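Local coordinates for protein secretion chaperonin CsaA (Picrophilus torridus, PDB 5ZDI) that probably binds tRNA through an OB-type tRNA-binding domain and probably acts as a protein-secretion chaperone in a thermoacidophilic archaeon, at residues Lys18-Phe23 / Tyr53-Leu58; Lys32-Phe37 / Tyr43-Ala48. One frame throughout, in Å; residues are numbered along the deposited sequence. Where two conformers were deposited one is given.

Interaction 1: Lys18-Phe23 / Tyr53-Leu58; sequences KEVSDF and YKKDEL
Lys55 reaches from the short helical turn 55-58 to the C-terminal part of strand 12-22, using its aliphatic stem and its ammonium group on different residues. The stem lies obliquely over Val20, with Lys55 CG 3.8 Å from Val20 CG1. A bend at the third side-chain torsion (-131°) then turns the end of the chain along the strand, where Lys55 NZ makes a salt bridge of 2.9 Å with Asp22 OD2. The ammonium comes from above the carboxylate, 62° out of its plane. One water accepts bonds from both Lys55 NZ and the backbone N of Asp22, adding an indirect link from the lysine to the main chain of the strand. The other methyl of Val20, CG2, packs 4.0 Å from CB of the buried Leu58. Behind these contacts the turn braces itself: Lys54 N donates to Glu57 OE1 at 2.8 Å, and Leu58 N to Lys55 O at 2.9 Å. Tyr31, on strand 31-36, touches Val20, Asp22 and Leu58 together, while Leu58 also reaches Leu94 on strand 91-97; the helical turn thus packs against side chains from three strands of the OB-type barrel.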
loop_
_atom_site.group_PDB
_atom_site.type_symbol
_atom_site.label_atom_id
_atom_site.label_comp_id
_atom_site.label_asym_id
_atom_site.label_seq_id
_atom_site.Cartn_x
_atom_site.Cartn_y
_atom_site.Cartn_z
ATOM N N LYS A 18 16.710 -0.428 6.893
ATOM C CA LYS A 18 17.875 -0.756 7.718
ATOM C C LYS A 18 18.899 0.349 7.870
ATOM O O LYS A 18 19.606 0.347 8.869
ATOM C CB LYS A 18 18.567 -2.031 7.259
ATOM C CG LYS A 18 17.652 -3.237 7.164
ATOM C CD LYS A 18 16.998 -3.658 8.470
ATOM C CE LYS A 18 17.986 -4.151 9.525
ATOM N NZ LYS A 18 17.250 -4.778 10.582
ATOM N N GLU A 19 19.007 1.242 6.929
ATOM C CA GLU A 19 19.922 2.374 6.994
ATOM C C GLU A 19 19.260 3.583 6.336
ATOM O O GLU A 19 18.457 3.430 5.373
ATOM C CB GLU A 19 21.215 2.084 6.243
ATOM C CG GLU A 19 22.007 0.973 6.834
ATOM C CD GLU A 19 23.480 1.042 6.402
ATOM O OE1 GLU A 19 24.303 0.499 7.164
ATOM O OE2 GLU A 19 23.760 1.651 5.339
ATOM N N VAL A 20 19.562 4.772 6.833
ATOM C CA VAL A 20 18.981 6.005 6.288
ATOM C C VAL A 20 20.082 7.048 6.234
ATOM O O VAL A 20 20.779 7.183 7.241
ATOM C CB VAL A 20 17.886 6.605 7.165
ATOM C CG1 VAL A 20 17.244 7.843 6.466
ATOM C CG2 VAL A 20 16.826 5.612 7.472
ATOM N N SER A 21 20.215 7.765 5.103
ATOM C CA SER A 21 21.177 8.871 5.023
ATOM C C SER A 21 20.545 10.031 4.253
ATOM O O SER A 21 19.590 9.872 3.563
ATOM C CB SER A 21 22.499 8.423 4.335
ATOM O OG SER A 21 22.340 8.179 2.943
ATOM N N ASP A 22 21.108 11.238 4.400
ATOM C CA ASP A 22 20.605 12.350 3.598
ATOM C C ASP A 22 20.961 12.204 2.131
ATOM O O ASP A 22 22.085 11.817 1.810
ATOM C CB ASP A 22 21.060 13.723 4.141
ATOM C CG ASP A 22 20.558 13.984 5.519
ATOM O OD1 ASP A 22 19.342 13.895 5.727
ATOM O OD2 ASP A 22 21.332 14.367 6.411
ATOM N N PHE A 23 20.033 12.535 1.227
ATOM C CA PHE A 23 20.302 12.527 -0.176
ATOM C C PHE A 23 20.660 13.982 -0.612
ATOM O O PHE A 23 19.878 14.708 -1.218
ATOM C CB PHE A 23 19.118 11.940 -0.938
ATOM C CG PHE A 23 19.358 11.664 -2.396
ATOM C CD1 PHE A 23 20.583 11.892 -3.004
ATOM C CD2 PHE A 23 18.304 11.220 -3.202
ATOM C CE1 PHE A 23 20.736 11.655 -4.338
ATOM C CE2 PHE A 23 18.481 10.978 -4.540
ATOM C CZ PHE A 23 19.696 11.261 -5.124
ATOM N N TYR A 53 9.877 12.599 8.483
ATOM C CA TYR A 53 10.246 11.644 9.495
ATOM C C TYR A 53 11.720 11.904 9.857
ATOM O O TYR A 53 12.519 12.117 8.965
ATOM C CB TYR A 53 10.148 10.230 8.984
ATOM C CG TYR A 53 8.755 9.713 8.715
ATOM C CD1 TYR A 53 8.059 10.121 7.536
ATOM C CD2 TYR A 53 8.183 8.723 9.487
ATOM C CE1 TYR A 53 6.790 9.651 7.275
ATOM C CE2 TYR A 53 6.915 8.236 9.222
ATOM C CZ TYR A 53 6.241 8.708 8.108
ATOM O OH TYR A 53 4.960 8.221 7.796
ATOM N N LYS A 54 12.084 11.747 11.119
ATOM C CA LYS A 54 13.484 11.758 11.516
ATOM C C LYS A 54 14.067 10.431 11.167
ATOM O O LYS A 54 13.345 9.444 11.095
ATOM C CB LYS A 54 13.668 12.031 13.036
ATOM C CG LYS A 54 13.008 13.311 13.510
ATOM C CD LYS A 54 13.345 14.486 12.632
ATOM N N LYS A 55 15.355 10.430 10.915
ATOM C CA LYS A 55 16.044 9.208 10.527
ATOM C C LYS A 55 15.747 8.097 11.524
ATOM O O LYS A 55 15.437 6.968 11.125
ATOM C CB LYS A 55 17.516 9.461 10.342
ATOM C CG LYS A 55 17.841 10.406 9.179
ATOM C CD LYS A 55 19.361 10.498 8.966
ATOM C CE LYS A 55 19.821 11.960 8.873
ATOM N NZ LYS A 55 21.245 12.270 8.435
ATOM N N ASP A 56 15.821 8.388 12.824
ATOM C CA ASP A 56 15.547 7.366 13.825
ATOM C C ASP A 56 14.133 6.808 13.832
ATOM O O ASP A 56 13.947 5.681 14.255
ATOM C CB ASP A 56 15.963 7.839 15.229
ATOM C CG ASP A 56 17.487 7.783 15.440
ATOM O OD1 ASP A 56 18.101 6.704 15.234
ATOM O OD2 ASP A 56 18.058 8.810 15.842
ATOM N N GLU A 57 13.165 7.538 13.300
ATOM C CA GLU A 57 11.816 7.004 13.087
ATOM C C GLU A 57 11.709 5.998 11.983
ATOM O O GLU A 57 10.808 5.204 12.014
ATOM C CB GLU A 57 10.807 8.102 12.869
ATOM C CG GLU A 57 10.835 9.110 14.056
ATOM C CD GLU A 57 9.871 10.245 13.775
ATOM O OE1 GLU A 57 9.955 10.996 12.796
ATOM O OE2 GLU A 57 8.974 10.367 14.558
ATOM N N LEU A 58 12.682 5.948 11.074
ATOM C CA LEU A 58 12.565 5.061 9.947
ATOM C C LEU A 58 13.371 3.768 10.160
ATOM O O LEU A 58 13.118 2.772 9.524
ATOM C CB LEU A 58 13.012 5.787 8.682
ATOM C CG LEU A 58 12.292 7.030 8.302
ATOM C CD1 LEU A 58 12.953 7.788 7.166
ATOM C CD2 LEU A 58 10.860 6.651 7.871
HETATM O O HOH W 1 23.148 11.426 6.408
#

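Interaction 2: Lys32-Phe37 / Tyr43-Ala48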
loop_
_atom_site.group_PDB
_atom_site.type_symbol
_atom_site.label_atom_id
_atom_site.label_comp_id
_atom_site.label_asym_id
_atom_site.label_seq_id
_atom_site.Cartn_x
_atom_site.Cartn_y
_atom_site.Cartn_z
ATOM N N LYS A 32 18.168 8.818 1.264
ATOM C CA LYS A 32 18.615 7.505 0.730
ATOM C C LYS A 32 18.294 6.440 1.782
ATOM O O LYS A 32 18.713 6.498 2.943
ATOM C CB LYS A 32 20.127 7.510 0.398
ATOM C CG LYS A 32 20.574 8.489 -0.618
ATOM C CD LYS A 32 22.130 8.435 -0.524
ATOM C CE LYS A 32 22.694 9.104 -1.689
ATOM N NZ LYS A 32 24.172 8.981 -1.581
ATOM N N LEU A 33 17.544 5.428 1.375
ATOM C CA LEU A 33 17.163 4.326 2.205
ATOM C C LEU A 33 17.744 3.010 1.683
ATOM O O LEU A 33 17.718 2.767 0.487
ATOM C CB LEU A 33 15.625 4.113 2.116
ATOM C CG LEU A 33 14.744 5.289 2.380
ATOM C CD1 LEU A 33 13.287 4.864 2.320
ATOM C CD2 LEU A 33 15.035 5.823 3.758
ATOM N N LYS A 34 18.275 2.198 2.595
ATOM C CA LYS A 34 18.707 0.837 2.319
ATOM C C LYS A 34 17.713 -0.080 3.023
ATOM O O LYS A 34 17.549 -0.041 4.230
ATOM C CB LYS A 34 20.143 0.624 2.747
ATOM C CG LYS A 34 20.538 -0.823 2.553
ATOM C CD LYS A 34 22.025 -0.954 2.833
ATOM C CE LYS A 34 22.429 -2.391 2.792
ATOM N NZ LYS A 34 23.918 -2.318 2.759
ATOM N N ILE A 35 16.993 -0.879 2.216
ATOM C CA ILE A 35 15.790 -1.604 2.664
ATOM C C ILE A 35 15.998 -3.102 2.373
ATOM O O ILE A 35 16.473 -3.486 1.257
ATOM C CB ILE A 35 14.573 -1.135 1.855
ATOM C CG1 ILE A 35 14.472 0.372 1.914
ATOM C CG2 ILE A 35 13.312 -1.820 2.316
ATOM C CD1 ILE A 35 13.356 0.981 1.131
ATOM N N TYR A 36 15.630 -3.910 3.345
ATOM C CA TYR A 36 15.762 -5.395 3.239
ATOM C C TYR A 36 14.422 -5.951 2.864
ATOM O O TYR A 36 13.437 -5.596 3.465
ATOM C CB TYR A 36 16.193 -5.973 4.571
ATOM C CG TYR A 36 16.360 -7.501 4.538
ATOM C CD1 TYR A 36 17.317 -8.101 3.708
ATOM C CD2 TYR A 36 15.566 -8.335 5.353
ATOM C CE1 TYR A 36 17.489 -9.488 3.710
ATOM C CE2 TYR A 36 15.686 -9.735 5.288
ATOM C CZ TYR A 36 16.654 -10.282 4.480
ATOM O OH TYR A 36 16.782 -11.666 4.443
ATOM N N PHE A 37 14.390 -6.815 1.833
ATOM C CA PHE A 37 13.159 -7.360 1.255
ATOM C C PHE A 37 13.187 -8.906 1.320
ATOM O O PHE A 37 12.520 -9.590 0.564
ATOM C CB PHE A 37 13.096 -6.901 -0.195
ATOM C CG PHE A 37 12.625 -5.485 -0.338
ATOM C CD1 PHE A 37 11.261 -5.164 -0.208
ATOM C CD2 PHE A 37 13.509 -4.473 -0.679
ATOM C CE1 PHE A 37 10.798 -3.863 -0.317
ATOM C CE2 PHE A 37 13.054 -3.150 -0.829
ATOM C CZ PHE A 37 11.732 -2.843 -0.637
ATOM N N TYR A 43 18.794 -6.671 -0.422
ATOM C CA TYR A 43 18.743 -5.227 -0.158
ATOM C C TYR A 43 18.534 -4.428 -1.412
ATOM O O TYR A 43 19.112 -4.722 -2.465
ATOM C CB TYR A 43 20.062 -4.776 0.502
ATOM C CG TYR A 43 20.180 -5.267 1.906
ATOM C CD1 TYR A 43 19.634 -4.556 2.966
ATOM C CD2 TYR A 43 20.792 -6.478 2.202
ATOM C CE1 TYR A 43 19.721 -5.018 4.285
ATOM C CE2 TYR A 43 20.843 -6.941 3.514
ATOM C CZ TYR A 43 20.355 -6.189 4.545
ATOM O OH TYR A 43 20.469 -6.706 5.828
ATOM N N LYS A 44 17.754 -3.352 -1.326
ATOM C CA LYS A 44 17.572 -2.438 -2.429
ATOM C C LYS A 44 17.626 -1.047 -1.807
ATOM O O LYS A 44 17.183 -0.835 -0.656
ATOM C CB LYS A 44 16.243 -2.638 -3.112
ATOM C CG LYS A 44 15.954 -3.992 -3.765
ATOM C CD LYS A 44 16.839 -4.175 -4.979
ATOM C CE LYS A 44 16.755 -5.629 -5.502
ATOM N NZ LYS A 44 17.872 -5.876 -6.515
ATOM N N ASN A 45 18.056 -0.107 -2.609
ATOM C CA ASN A 45 18.128 1.281 -2.232
ATOM C C ASN A 45 16.961 2.016 -2.821
ATOM O O ASN A 45 16.404 1.661 -3.880
ATOM C CB ASN A 45 19.412 1.913 -2.763
ATOM C CG ASN A 45 20.676 1.384 -2.088
ATOM O OD1 ASN A 45 20.698 0.969 -0.898
ATOM N ND2 ASN A 45 21.735 1.409 -2.856
ATOM N N SER A 46 16.578 3.105 -2.164
ATOM C CA SER A 46 15.469 3.939 -2.586
ATOM C C SER A 46 15.751 5.373 -2.220
ATOM O O SER A 46 16.334 5.645 -1.167
ATOM C CB SER A 46 14.166 3.496 -1.953
ATOM O OG SER A 46 13.112 4.164 -2.591
ATOM N N SER A 47 15.369 6.269 -3.089
ATOM C CA SER A 47 15.205 7.690 -2.748
ATOM C C SER A 47 13.793 8.002 -2.288
ATOM O O SER A 47 12.829 7.674 -2.977
ATOM C CB SER A 47 15.576 8.588 -3.944
ATOM O OG SER A 47 15.339 9.958 -3.625
ATOM N N ALA A 48 13.615 8.558 -1.117
ATOM C CA ALA A 48 12.256 8.827 -0.611
ATOM C C ALA A 48 12.112 10.239 -0.025
ATOM O O ALA A 48 12.902 10.584 0.885
ATOM C CB ALA A 48 11.859 7.803 0.459
#
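The rings of Tyr36 and Tyr43 meet at a non-hydrogen-bonded pair of two antiparallel strands. Tyr36 CD1 sits 3.6 Å above one face of the Tyr43 ring, displaced toward its rim, and the planes are inclined at 46°, with centroids 5.1 Å apart. Lys34 runs obliquely past the same ring, Lys34 CE lying 3.5 Å from Tyr43 CD1. Its CG stands anti to the backbone N (chi1 176°) and the chain continues extended, which carries the methylenes along Tyr43; the ammonium gains at most a weak, long cation-pi attraction. Nearer the backbone, Asn45 OD1 lies beside Lys34 CB. Behind these residues, toward the other side of the sheet, the side chains of Phe37 and Lys44 cross at about a right angle, Phe37 CE2 lying 4.0 Å from Lys44 CB. Leu33 CD1 meets Ala48 CB at 3.8 Å, and Ile35 CD1 packs on Ser46 CB. Two reciprocal pairs of backbone hydrogen bonds, Leu33 with Ser46 and Ile35 with Lys44, fix the register. Ser46 OG is satisfied by Val81 O. This antiparallel pairing belongs to the curled sheet of the OB-type fold: strand 31-36 is bonded on its other side to strand 12-22, Ile35 packs on strands 62-66 and 77-88, and Asn45 bonds through its backbone to Glu80.

Overall arrangement
The two contacts illustrate how one curled sheet is both built and covered. Interaction 2 joins neighbouring strands close to the centre of the folded chain, largely through backbone bonds, with mostly buried side chains, Leu33 and Ile35 among them, on one face and tyrosines and lysines on the other. Interaction 1 lies further out and is smaller: a helical turn meets a strand through side chains and a water, with an ion pair at one end and a valine-leucine contact, the leucine buried, at the other. Their centres are 10 Å apart, and strands 12-22 and 31-36 connect them directly, probably through hydrogen bonds such as Ser21 O to Lys32 N, while Phe23 packs against Lys32 and Ser47. In sequence, interaction 2 is nested within the loop closed by interaction 1.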